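Local coordinates for acyl-CoA dehydrogenase (Slackia heliotrinireducens, PDB 4RM7), which belongs to the acyl-CoA dehydrogenase family, whose chains combine helical N- and C-terminal domains with a middle domain rich in beta strands, at residues Ala30-Ser33 with Lys34-Asp38; Asp69-Ala72 with Gln73-Ile77; Leu95-Gln98 with Ile99-Phe103. One frame throughout, in Å; residues are numbered along the deposited sequence.

Interaction 1: Ala30-Ser33 with Lys34-Asp38; sequences ASIS and KWRKD
Ser31 lies over one face of the Trp35 indole, one turn earlier in helix 29-38. Its CB sits 3.6 Å from the centroid of the six-membered ring and 16° off the ring normal, a CH-pi contact. The backbone O of Ser31 covers the same ring system further along, 3.1 Å from Trp35 CG. The indole is laid back along the helix because CG of Trp35 stands beside its own backbone N (chi1 -64°). Leu41 and Pro42, in the loop after the helix, also touch the Trp35 side chain.

A second i to i+4 pair is Ile32 with Arg36. The CG2 branch of Ile32 meets the guanidinium at an oblique angle, with NH2 of Arg36 3.5 Å away. The Arg36 chain bends at chi3 and also reaches helix 351-362, where it touches Asp358.

Four backbone bonds run under these pairs. The straightest joins Arg36 N to Ile32 O at 2.8 Å, with an N-H...O angle of 164°.

At the exposed end, Asp38 is shared by two lysines. Lys34 NZ is 3.2 Å from Asp38 OD1 and Lys37 NZ is 3.4 Å from Asp38 OD2. Both hydrogen bonds are weak. The contact is thus divided in character. Trp35 and Ile32 are buried, while the two ammonium groups probably offset the carboxylate charge on the exposed side through a loose salt-bridge network.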
loop_
_atom_site.group_PDB
_atom_site.type_symbol
_atom_site.label_atom_id
_atom_site.label_comp_id
_atom_site.label_asym_id
_atom_site.label_seq_id
_atom_site.Cartn_x
_atom_site.Cartn_y
_atom_site.Cartn_z
ATOM N N ALA A 30 32.633 -13.962 -5.474
ATOM C CA ALA A 30 33.055 -15.347 -5.394
ATOM C C ALA A 30 33.298 -15.803 -3.971
ATOM O O ALA A 30 32.894 -16.886 -3.593
ATOM C CB ALA A 30 34.296 -15.559 -6.231
ATOM N N SER A 31 33.944 -14.966 -3.174
ATOM C CA SER A 31 34.155 -15.279 -1.764
ATOM C C SER A 31 32.835 -15.381 -1.013
ATOM O O SER A 31 32.633 -16.332 -0.261
ATOM C CB SER A 31 35.038 -14.238 -1.084
ATOM O OG SER A 31 36.399 -14.396 -1.442
ATOM N N ILE A 32 31.936 -14.415 -1.213
ATOM C CA ILE A 32 30.675 -14.414 -0.468
ATOM C C ILE A 32 29.835 -15.624 -0.815
ATOM O O ILE A 32 29.264 -16.264 0.062
ATOM C CB ILE A 32 29.859 -13.130 -0.706
ATOM C CG1 ILE A 32 30.295 -12.071 0.291
ATOM C CG2 ILE A 32 28.372 -13.365 -0.481
ATOM C CD1 ILE A 32 30.365 -10.758 -0.339
ATOM N N SER A 33 29.799 -15.963 -2.095
ATOM C CA SER A 33 29.068 -17.145 -2.526
ATOM C C SER A 33 29.539 -18.397 -1.795
ATOM O O SER A 33 28.730 -19.212 -1.353
ATOM C CB SER A 33 29.207 -17.339 -4.023
ATOM O OG SER A 33 28.352 -18.374 -4.440
ATOM N N LYS A 34 30.847 -18.537 -1.646
ATOM C CA LYS A 34 31.385 -19.700 -0.964
ATOM C C LYS A 34 31.069 -19.640 0.515
ATOM O O LYS A 34 30.765 -20.657 1.124
ATOM C CB LYS A 34 32.902 -19.813 -1.179
ATOM C CG LYS A 34 33.609 -20.786 -0.220
ATOM C CD LYS A 34 35.101 -20.888 -0.517
ATOM C CE LYS A 34 35.814 -21.708 0.542
ATOM N NZ LYS A 34 35.337 -23.133 0.557
ATOM N N TRP A 35 31.144 -18.448 1.098
ATOM C CA TRP A 35 30.987 -18.323 2.545
ATOM C C TRP A 35 29.528 -18.527 2.938
ATOM O O TRP A 35 29.243 -19.043 4.018
ATOM C CB TRP A 35 31.519 -16.967 3.031
ATOM C CG TRP A 35 32.989 -16.835 2.789
ATOM C CD1 TRP A 35 33.876 -17.857 2.626
ATOM C CD2 TRP A 35 33.746 -15.622 2.649
ATOM N NE1 TRP A 35 35.134 -17.360 2.408
ATOM C CE2 TRP A 35 35.085 -15.992 2.411
ATOM C CE3 TRP A 35 33.423 -14.263 2.701
ATOM C CZ2 TRP A 35 36.099 -15.056 2.225
ATOM C CZ3 TRP A 35 34.435 -13.330 2.526
ATOM C CH2 TRP A 35 35.756 -13.734 2.289
ATOM N N ARG A 36 28.616 -18.132 2.051
ATOM C CA ARG A 36 27.195 -18.440 2.207
ATOM C C ARG A 36 27.020 -19.954 2.279
ATOM O O ARG A 36 26.258 -20.465 3.093
ATOM C CB ARG A 36 26.367 -17.863 1.050
ATOM C CG ARG A 36 25.691 -16.540 1.361
ATOM C CD ARG A 36 24.612 -16.196 0.341
ATOM N NE ARG A 36 25.005 -15.102 -0.552
ATOM C CZ ARG A 36 24.570 -13.843 -0.445
ATOM N NH1 ARG A 36 23.718 -13.507 0.523
ATOM N NH2 ARG A 36 24.985 -12.913 -1.307
ATOM N N LYS A 37 27.757 -20.658 1.428
ATOM C CA LYS A 37 27.721 -22.111 1.360
ATOM C C LYS A 37 28.338 -22.757 2.604
ATOM O O LYS A 37 27.875 -23.800 3.058
ATOM C CB LYS A 37 28.441 -22.574 0.089
ATOM C CG LYS A 37 28.668 -24.073 -0.044
ATOM C CD LYS A 37 30.122 -24.465 0.230
ATOM C CE LYS A 37 31.096 -23.850 -0.774
ATOM N NZ LYS A 37 32.505 -24.290 -0.519
ATOM N N ASP A 38 29.378 -22.139 3.160
ATOM C CA ASP A 38 30.042 -22.688 4.344
ATOM C C ASP A 38 29.350 -22.219 5.624
ATOM O O ASP A 38 29.680 -22.675 6.723
ATOM C CB ASP A 38 31.520 -22.286 4.387
ATOM C CG ASP A 38 32.323 -22.839 3.218
ATOM O OD1 ASP A 38 33.199 -22.105 2.710
ATOM O OD2 ASP A 38 32.098 -24.003 2.818
#

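Interaction 2: Asp69-Ala72 with Gln73-Ile77; sequences DLFA and QVLVI
Phe71 and Leu75 pack one turn apart at the start of helix 70-84, in the helical N-terminal domain of the acyl-CoA dehydrogenase fold. This is the close apolar part of the contact. Leu75 CD1 lies over one face of the Phe71 ring, 4.2 Å from its centroid and 24° off the normal, a CH-pi contact. The other branch, Leu75 CD2, is 3.9 Å from Phe71 CZ. Leu75 CG stands beside its own backbone N (chi1 -64°), which turns both methyls back toward the ring. Tyr303 meets the same ring edge to face, and Arg307 adds a cation-pi contact.

The Leu70 and Gln73 side chains meet over less surface. They cross at about a right angle, and of the Gln73 amide OE1 comes near, 3.3 Å from Leu70 CD1 and 3.6 Å from Leu70 CA. The other end of that amide, NE2, bonds to the backbone O of Val59.

No side of this contact faces solvent, since every touching residue is buried. Helices 10-26, 234-270 and 282-311 surround it. Asp69 precedes the helix without a side-chain capping bond and turns its carboxylate to Arg63 and Gly58. Asp310 instead takes the first amides, those of Leu70 and Phe71. The first turn is closed by Gln73 N, which donates to Asp69 O at 3.0 Å, in the carbonyl plane.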
loop_
_atom_site.group_PDB
_atom_site.type_symbol
_atom_site.label_atom_id
_atom_site.label_comp_id
_atom_site.label_asym_id
_atom_site.label_seq_id
_atom_site.Cartn_x
_atom_site.Cartn_y
_atom_site.Cartn_z
ATOM N N ASP A 69 30.408 3.542 20.691
ATOM C CA ASP A 69 29.981 4.629 19.824
ATOM C C ASP A 69 29.021 4.062 18.774
ATOM O O ASP A 69 29.454 3.545 17.730
ATOM C CB ASP A 69 31.182 5.302 19.158
ATOM C CG ASP A 69 32.108 6.001 20.159
ATOM O OD1 ASP A 69 31.622 6.491 21.210
ATOM O OD2 ASP A 69 33.333 6.072 19.887
ATOM N N LEU A 70 27.723 4.160 19.059
ATOM C CA LEU A 70 26.694 3.461 18.279
ATOM C C LEU A 70 26.578 3.921 16.811
ATOM O O LEU A 70 26.447 3.090 15.915
ATOM C CB LEU A 70 25.332 3.603 18.966
ATOM C CG LEU A 70 24.237 2.688 18.421
ATOM C CD1 LEU A 70 24.642 1.242 18.483
ATOM C CD2 LEU A 70 22.991 2.859 19.206
ATOM N N PHE A 71 26.621 5.227 16.566
ATOM C CA PHE A 71 26.589 5.727 15.199
ATOM C C PHE A 71 27.750 5.139 14.405
ATOM O O PHE A 71 27.568 4.713 13.266
ATOM C CB PHE A 71 26.644 7.252 15.162
ATOM C CG PHE A 71 26.534 7.828 13.779
ATOM C CD1 PHE A 71 25.498 7.445 12.932
ATOM C CD2 PHE A 71 27.455 8.756 13.314
ATOM C CE1 PHE A 71 25.384 7.980 11.634
ATOM C CE2 PHE A 71 27.356 9.295 12.009
ATOM C CZ PHE A 71 26.316 8.909 11.177
ATOM N N ALA A 72 28.934 5.092 15.016
ATOM C CA ALA A 72 30.098 4.495 14.356
ATOM C C ALA A 72 29.860 3.026 14.019
ATOM O O ALA A 72 30.146 2.578 12.904
ATOM C CB ALA A 72 31.340 4.639 15.221
ATOM N N GLN A 73 29.344 2.285 14.994
ATOM C CA GLN A 73 29.001 0.889 14.795
ATOM C C GLN A 73 28.019 0.705 13.637
ATOM O O GLN A 73 28.145 -0.224 12.840
ATOM C CB GLN A 73 28.416 0.313 16.078
ATOM C CG GLN A 73 29.451 -0.011 17.135
ATOM C CD GLN A 73 28.801 -0.446 18.442
ATOM O OE1 GLN A 73 27.708 0.030 18.794
ATOM N NE2 GLN A 73 29.458 -1.358 19.163
ATOM N N VAL A 74 27.048 1.606 13.557
ATOM C CA VAL A 74 26.059 1.606 12.501
ATOM C C VAL A 74 26.677 1.833 11.123
ATOM O O VAL A 74 26.335 1.151 10.148
ATOM C CB VAL A 74 24.997 2.668 12.789
ATOM C CG1 VAL A 74 24.259 3.083 11.524
ATOM C CG2 VAL A 74 24.047 2.144 13.826
ATOM N N LEU A 75 27.604 2.775 11.037
ATOM C CA LEU A 75 28.295 3.003 9.776
ATOM C C LEU A 75 29.086 1.754 9.374
ATOM O O LEU A 75 29.116 1.393 8.195
ATOM C CB LEU A 75 29.217 4.222 9.864
ATOM C CG LEU A 75 28.550 5.578 10.106
ATOM C CD1 LEU A 75 29.615 6.665 10.287
ATOM C CD2 LEU A 75 27.574 5.943 8.973
ATOM N N VAL A 76 29.698 1.081 10.354
ATOM C CA VAL A 76 30.486 -0.119 10.061
ATOM C C VAL A 76 29.557 -1.201 9.524
ATOM O O VAL A 76 29.780 -1.732 8.433
ATOM C CB VAL A 76 31.266 -0.628 11.299
ATOM C CG1 VAL A 76 31.766 -2.030 11.090
ATOM C CG2 VAL A 76 32.446 0.270 11.603
ATOM N N ILE A 77 28.478 -1.478 10.246
ATOM C CA ILE A 77 27.537 -2.523 9.834
ATOM C C ILE A 77 26.814 -2.221 8.529
ATOM O O ILE A 77 26.680 -3.103 7.682
ATOM C CB ILE A 77 26.514 -2.781 10.924
ATOM C CG1 ILE A 77 27.232 -3.325 12.154
ATOM C CG2 ILE A 77 25.429 -3.765 10.439
ATOM C CD1 ILE A 77 26.496 -3.073 13.419
#

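Interaction 3: Leu95-Gln98 with Ile99-Phe103; sequences LQLQ and ILEAF
Leu95 and Ile99 form the apolar pair of helix 90-103, in the helical N-terminal domain of the acyl-CoA dehydrogenase fold. They stand one turn apart. The tip of Ile99, CD1, comes within 3.8 Å of Leu95 CG and 4.1 Å of Leu95 CD1. The two side chains are set at a slant to each other. Ile99 CG1 lies beside its own backbone N (chi1 -75°), and the extended chain beyond it carries CD1 back toward Leu95. On the way CG1 passes 3.3 Å from Leu95 O. Leu126 of strand 124-127 also touches Ile99. Leu97 and Leu100 pack against helix 106-119, and Leu100 also meets Tyr124 of the same strand as Leu126.

Four backbone bonds link residues i and i+4. Ile99 N to Leu95 O is the straightest, 2.9 Å long with an N-H...O angle of 170°. Leu100 N approaches Gln96 O from above the carbonyl plane, 37° out of it. That oxygen also takes a hydrogen bond from Tyr124 OH, so two donors grip it.

The polar side chains turn to partners beyond the helix. Gln96 points away from the next turn, and its OE1 accepts from the backbone N of Leu126. Glu101 holds Arg62 and Tyr68 at OE1 and Arg113 at OE2. Two arginines beside one carboxylate would favour its charged form. Within the helix, the aliphatic part of Glu101 lies near the backbone, with CG 3.5 Å from Leu97 O. Gln98 reaches helix 234-270, where it touches Leu241 and Tyr244.

At the C-terminal end, Phe103 N is 3.3 Å from both Ile99 O, in a weak bond, and Leu100 O, while Ile99 O lies in plane at the edge of the Phe103 ring.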
loop_
_atom_site.group_PDB
_atom_site.type_symbol
_atom_site.label_atom_id
_atom_site.label_comp_id
_atom_site.label_asym_id
_atom_site.label_seq_id
_atom_site.Cartn_x
_atom_site.Cartn_y
_atom_site.Cartn_z
ATOM N N LEU A 95 26.804 -7.288 19.732
ATOM C CA LEU A 95 25.755 -7.263 20.733
ATOM C C LEU A 95 26.058 -8.259 21.854
ATOM O O LEU A 95 25.817 -7.986 23.034
ATOM C CB LEU A 95 24.405 -7.572 20.094
ATOM C CG LEU A 95 23.238 -7.647 21.079
ATOM C CD1 LEU A 95 22.903 -6.262 21.626
ATOM C CD2 LEU A 95 22.025 -8.289 20.445
ATOM N N GLN A 96 26.591 -9.414 21.472
ATOM C CA GLN A 96 26.875 -10.487 22.417
ATOM C C GLN A 96 27.984 -10.073 23.352
ATOM O O GLN A 96 28.006 -10.456 24.518
ATOM C CB GLN A 96 27.267 -11.769 21.692
ATOM C CG GLN A 96 26.094 -12.588 21.214
ATOM C CD GLN A 96 26.521 -13.970 20.770
ATOM O OE1 GLN A 96 25.687 -14.857 20.550
ATOM N NE2 GLN A 96 27.837 -14.163 20.631
ATOM N N LEU A 97 28.905 -9.290 22.813
ATOM C CA LEU A 97 30.017 -8.761 23.569
ATOM C C LEU A 97 29.504 -7.795 24.608
ATOM O O LEU A 97 29.855 -7.864 25.784
ATOM C CB LEU A 97 31.001 -8.053 22.647
ATOM C CG LEU A 97 32.302 -7.680 23.349
ATOM C CD1 LEU A 97 32.885 -8.912 24.036
ATOM C CD2 LEU A 97 33.296 -7.072 22.374
ATOM N N GLN A 98 28.659 -6.891 24.147
ATOM C CA GLN A 98 28.093 -5.856 24.993
ATOM C C GLN A 98 27.273 -6.453 26.131
ATOM O O GLN A 98 27.442 -6.075 27.292
ATOM C CB GLN A 98 27.241 -4.924 24.151
ATOM C CG GLN A 98 26.852 -3.657 24.852
ATOM C CD GLN A 98 26.328 -2.627 23.886
ATOM O OE1 GLN A 98 26.599 -2.694 22.682
ATOM N NE2 GLN A 98 25.553 -1.677 24.399
ATOM N N ILE A 99 26.399 -7.398 25.784
ATOM C CA ILE A 99 25.568 -8.102 26.754
ATOM C C ILE A 99 26.390 -8.875 27.787
ATOM O O ILE A 99 26.077 -8.860 28.981
ATOM C CB ILE A 99 24.614 -9.061 26.043
ATOM C CG1 ILE A 99 23.489 -8.280 25.385
ATOM C CG2 ILE A 99 24.022 -10.062 27.006
ATOM C CD1 ILE A 99 22.585 -9.152 24.559
ATOM N N LEU A 100 27.445 -9.542 27.340
ATOM C CA LEU A 100 28.335 -10.223 28.277
ATOM C C LEU A 100 28.956 -9.247 29.275
ATOM O O LEU A 100 28.956 -9.515 30.475
ATOM C CB LEU A 100 29.450 -10.974 27.550
ATOM C CG LEU A 100 30.349 -11.684 28.563
ATOM C CD1 LEU A 100 29.540 -12.724 29.270
ATOM C CD2 LEU A 100 31.587 -12.296 27.942
ATOM N N GLU A 101 29.485 -8.126 28.781
ATOM C CA GLU A 101 30.122 -7.134 29.650
ATOM C C GLU A 101 29.158 -6.613 30.701
ATOM O O GLU A 101 29.518 -6.472 31.870
ATOM C CB GLU A 101 30.669 -5.959 28.841
ATOM C CG GLU A 101 31.945 -6.263 28.070
ATOM C CD GLU A 101 32.429 -5.088 27.216
ATOM O OE1 GLU A 101 31.657 -4.137 26.973
ATOM O OE2 GLU A 101 33.594 -5.119 26.785
ATOM N N ALA A 102 27.929 -6.347 30.280
ATOM C CA ALA A 102 26.904 -5.795 31.164
ATOM C C ALA A 102 26.589 -6.700 32.347
ATOM O O ALA A 102 26.392 -6.208 33.455
ATOM C CB ALA A 102 25.625 -5.508 30.369
ATOM N N PHE A 103 26.556 -8.014 32.135
ATOM C CA PHE A 103 26.037 -8.911 33.175
ATOM C C PHE A 103 27.094 -9.700 33.940
ATOM O O PHE A 103 26.780 -10.377 34.926
ATOM C CB PHE A 103 25.034 -9.888 32.568
ATOM C CG PHE A 103 23.703 -9.277 32.301
ATOM C CD1 PHE A 103 22.734 -9.240 33.294
ATOM C CD2 PHE A 103 23.416 -8.724 31.072
ATOM C CE1 PHE A 103 21.499 -8.671 33.059
ATOM C CE2 PHE A 103 22.184 -8.150 30.834
ATOM C CZ PHE A 103 21.226 -8.126 31.829
#

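In the fold
The three contacts come in series along the chain, each within a single helix: 29-38, then 70-84, then 90-103. All belong to the helical N-terminal domain. Interaction 1 is the outlying one, with its centre about 25 Å from that of interaction 2 and 29 Å from that of interaction 3. Interactions 2 and 3 lie on consecutive helices, their centres about 17 Å apart and their nearest atoms about 5 Å apart. Both pack against helix 234-270, and Tyr68 touches Gln73 as well as Leu97 and Gln98. Interaction 3 also meets strand 124-127. The helical N-terminal region is thus joined to both the C-terminal helices and the beta sheet.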